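Local coordinates for protein alcohol dehydrogenase (Comamonas sp. 26, PDB 6ZDZ) that probably catalyses the NAD(P)-dependent interconversion of alcohols and carbonyl compounds as a short-chain dehydrogenase, at residues 68-73 against 116-121. Sequence-based numbering, arbitrary orientation.
Sequences DLAEVE and PTRLAA
Arg118 and Glu73 join two neighbouring helices through a side-on salt bridge, a worked example of how a buried charge is matched across a helix interface. NH2 of Arg118 donates to OE1 of Glu73 at 2.6 Å, and NE of Arg118 reaches OE2 of Glu73 at 3.2 Å, both in nearly straight hydrogen bonds. Each oxygen lies close to the guanidinium plane, yet the nitrogens come from above the carboxylate, consistent with the two flat groups being turned 52° apart. The bend in the arginine chain at chi3 (56°) brings this NE edge round to the acid. A water donates to both OE2 of Glu73 and the carbonyl O of Arg118, bridging two acceptors that cannot bond each other directly.

One face of the guanidinium is occupied by Leu69, whose CD2 sits over its centre, 3.4 Å from CZ of Arg118. CG of Leu69 stands anti to the backbone nitrogen, carrying the forked end toward the second helix, where CD2 takes the guanidinium face and CD1 lies 3.9 Å from CD2 of Leu119. That same Leu119 methyl also meets CG1 of Val72 and CG of Glu73, so a small apolar layer adjoins the ion pair. With a leucine in place of Arg118, the carboxylate of Glu73 would probably be left buried without its charged mate.

Segments 68-73 and 116-121 run roughly parallel, their axes 9.8 Å apart and inclined at 28°, as parts of helices 66-78 and 102-130 in the Rossmann fold. Leu119 also packs on Leu85 and Asn87 of strand 82-87, Thr117 and Ala120 touch helix 151-171, and NH1 of Arg118 donates a hydrogen bond to OE1 of Gln66 and forms a salt bridge with Asp106 of the second subunit, tying this helix pair into the dimer interface.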
ATOM      1  N   ASP A  68     -16.754   2.678 -14.315  1.00 32.24           N
ATOM      2  CA  ASP A  68     -16.287   4.062 -14.361  1.00 33.62           C
ATOM      3  C   ASP A  68     -14.767   4.144 -14.466  1.00 33.73           C
ATOM      4  O   ASP A  68     -14.236   4.959 -15.230  1.00 32.69           O
ATOM      5  CB  ASP A  68     -16.779   4.823 -13.130  1.00 30.48           C
ATOM      6  CG  ASP A  68     -18.291   4.846 -13.024  1.00 31.69           C
ATOM      7  OD1 ASP A  68     -18.946   3.992 -13.660  1.00 37.33           O
ATOM      8  OD2 ASP A  68     -18.830   5.721 -12.310  1.00 40.69           O
ATOM      9  N   LEU A  69     -14.051   3.315 -13.703  1.00 33.34           N
ATOM     10  CA  LEU A  69     -12.592   3.384 -13.712  1.00 26.81           C
ATOM     11  C   LEU A  69     -12.023   2.975 -15.066  1.00 32.98           C
ATOM     12  O   LEU A  69     -11.075   3.598 -15.557  1.00 31.58           O
ATOM     13  CB  LEU A  69     -12.016   2.507 -12.600  1.00 27.89           C
ATOM     14  CG  LEU A  69     -10.489   2.441 -12.513  1.00 28.42           C
ATOM     15  CD1 LEU A  69      -9.900   3.831 -12.345  1.00 26.24           C
ATOM     16  CD2 LEU A  69     -10.061   1.540 -11.366  1.00 30.04           C
ATOM     17  N   ALA A  70     -12.592   1.939 -15.688  1.00 30.06           N
ATOM     18  CA  ALA A  70     -12.119   1.519 -17.003  1.00 32.70           C
ATOM     19  C   ALA A  70     -12.360   2.591 -18.059  1.00 34.68           C
ATOM     20  O   ALA A  70     -11.580   2.710 -19.010  1.00 37.72           O
ATOM     21  CB  ALA A  70     -12.789   0.208 -17.413  1.00 28.58           C
ATOM     22  N   GLU A  71     -13.431   3.375 -17.914  1.00 40.32           N
ATOM     23  CA  GLU A  71     -13.690   4.449 -18.868  1.00 39.18           C
ATOM     24  C   GLU A  71     -12.636   5.542 -18.762  1.00 36.43           C
ATOM     25  O   GLU A  71     -12.180   6.073 -19.782  1.00 43.78           O
ATOM     26  CB  GLU A  71     -15.090   5.023 -18.651  1.00 39.02           C
ATOM     27  CG  GLU A  71     -16.215   4.059 -18.994  1.00 51.56           C
ATOM     28  CD  GLU A  71     -17.590   4.669 -18.786  1.00 71.02           C
ATOM     29  OE1 GLU A  71     -17.668   5.890 -18.528  1.00 81.95           O
ATOM     30  OE2 GLU A  71     -18.592   3.928 -18.883  1.00 71.06           O
ATOM     31  N   VAL A  72     -12.243   5.901 -17.538  1.00 39.39           N
ATOM     32  CA  VAL A  72     -11.186   6.890 -17.358  1.00 33.75           C
ATOM     33  C   VAL A  72      -9.853   6.340 -17.853  1.00 37.86           C
ATOM     34  O   VAL A  72      -9.041   7.073 -18.430  1.00 44.68           O
ATOM     35  CB  VAL A  72     -11.111   7.332 -15.886  1.00 32.51           C
ATOM     36  CG1 VAL A  72     -10.042   8.404 -15.703  1.00 33.56           C
ATOM     37  CG2 VAL A  72     -12.466   7.841 -15.419  1.00 28.13           C
ATOM     38  N   GLU A  73      -9.604   5.044 -17.634  1.00 28.26           N
ATOM     39  CA  GLU A  73      -8.395   4.416 -18.161  1.00 33.80           C
ATOM     40  C   GLU A  73      -8.333   4.538 -19.676  1.00 38.92           C
ATOM     41  O   GLU A  73      -7.285   4.872 -20.243  1.00 42.87           O
ATOM     42  CB  GLU A  73      -8.340   2.942 -17.754  1.00 42.04           C
ATOM     43  CG  GLU A  73      -8.125   2.680 -16.276  1.00 36.63           C
ATOM     44  CD  GLU A  73      -8.018   1.198 -15.971  1.00 34.14           C
ATOM     45  OE1 GLU A  73      -9.043   0.491 -16.069  1.00 40.47           O
ATOM     46  OE2 GLU A  73      -6.905   0.738 -15.643  1.00 52.01           O
ATOM     47  N   PRO A 116      -5.235   4.729  -8.481  1.00 28.80           N
ATOM     48  CA  PRO A 116      -4.051   5.471  -8.955  1.00 29.11           C
ATOM     49  C   PRO A 116      -3.058   4.610  -9.716  1.00 30.99           C
ATOM     50  O   PRO A 116      -2.482   5.067 -10.710  1.00 35.92           O
ATOM     51  CB  PRO A 116      -3.442   6.027  -7.659  1.00 29.11           C
ATOM     52  CG  PRO A 116      -4.560   6.041  -6.685  1.00 35.87           C
ATOM     53  CD  PRO A 116      -5.405   4.860  -7.022  1.00 32.32           C
ATOM     54  N   THR A 117      -2.836   3.371  -9.272  1.00 37.24           N
ATOM     55  CA  THR A 117      -1.901   2.492  -9.969  1.00 29.62           C
ATOM     56  C   THR A 117      -2.399   2.148 -11.367  1.00 35.42           C
ATOM     57  O   THR A 117      -1.614   2.108 -12.322  1.00 42.34           O
ATOM     58  CB  THR A 117      -1.668   1.218  -9.154  1.00 28.31           C
ATOM     59  OG1 THR A 117      -1.249   1.568  -7.830  1.00 28.79           O
ATOM     60  CG2 THR A 117      -0.596   0.358  -9.803  1.00 26.24           C
ATOM     61  N   ARG A 118      -3.703   1.897 -11.509  1.00 28.85           N
ATOM     62  CA  ARG A 118      -4.243   1.539 -12.816  1.00 34.73           C
ATOM     63  C   ARG A 118      -4.245   2.735 -13.763  1.00 36.98           C
ATOM     64  O   ARG A 118      -4.040   2.575 -14.972  1.00 43.29           O
ATOM     65  CB  ARG A 118      -5.650   0.962 -12.659  1.00 27.02           C
ATOM     66  CG  ARG A 118      -5.662  -0.496 -12.218  1.00 29.38           C
ATOM     67  CD  ARG A 118      -7.067  -0.999 -11.926  1.00 34.95           C
ATOM     68  NE  ARG A 118      -7.970  -0.821 -13.058  1.00 34.36           N
ATOM     69  CZ  ARG A 118      -9.214  -1.285 -13.097  1.00 35.11           C
ATOM     70  NH1 ARG A 118      -9.701  -1.964 -12.068  1.00 34.17           N
ATOM     71  NH2 ARG A 118      -9.970  -1.077 -14.167  1.00 30.13           N
ATOM     72  N   LEU A 119      -4.476   3.941 -13.235  1.00 37.28           N
ATOM     73  CA  LEU A 119      -4.429   5.133 -14.076  1.00 34.94           C
ATOM     74  C   LEU A 119      -3.011   5.404 -14.566  1.00 38.34           C
ATOM     75  O   LEU A 119      -2.811   5.769 -15.730  1.00 40.38           O
ATOM     76  CB  LEU A 119      -4.976   6.342 -13.316  1.00 32.61           C
ATOM     77  CG  LEU A 119      -6.464   6.313 -12.964  1.00 34.10           C
ATOM     78  CD1 LEU A 119      -6.886   7.631 -12.345  1.00 34.01           C
ATOM     79  CD2 LEU A 119      -7.302   6.001 -14.195  1.00 39.65           C
ATOM     80  N   ALA A 120      -2.017   5.240 -13.689  1.00 35.80           N
ATOM     81  CA  ALA A 120      -0.628   5.387 -14.109  1.00 33.77           C
ATOM     82  C   ALA A 120      -0.267   4.367 -15.181  1.00 39.19           C
ATOM     83  O   ALA A 120       0.477   4.676 -16.119  1.00 41.43           O
ATOM     84  CB  ALA A 120       0.302   5.254 -12.904  1.00 28.67           C
ATOM     85  N   ALA A 121      -0.785   3.141 -15.058  1.00 40.98           N
ATOM     86  CA  ALA A 121      -0.534   2.125 -16.073  1.00 35.98           C
ATOM     87  C   ALA A 121      -1.189   2.483 -17.402  1.00 39.26           C
ATOM     88  O   ALA A 121      -0.693   2.087 -18.462  1.00 42.49           O
ATOM     89  CB  ALA A 121      -1.027   0.762 -15.588  1.00 39.46           C
TER
HETATM   90  O   HOH W   1      -4.513   0.203 -16.216  1.00 41.03           O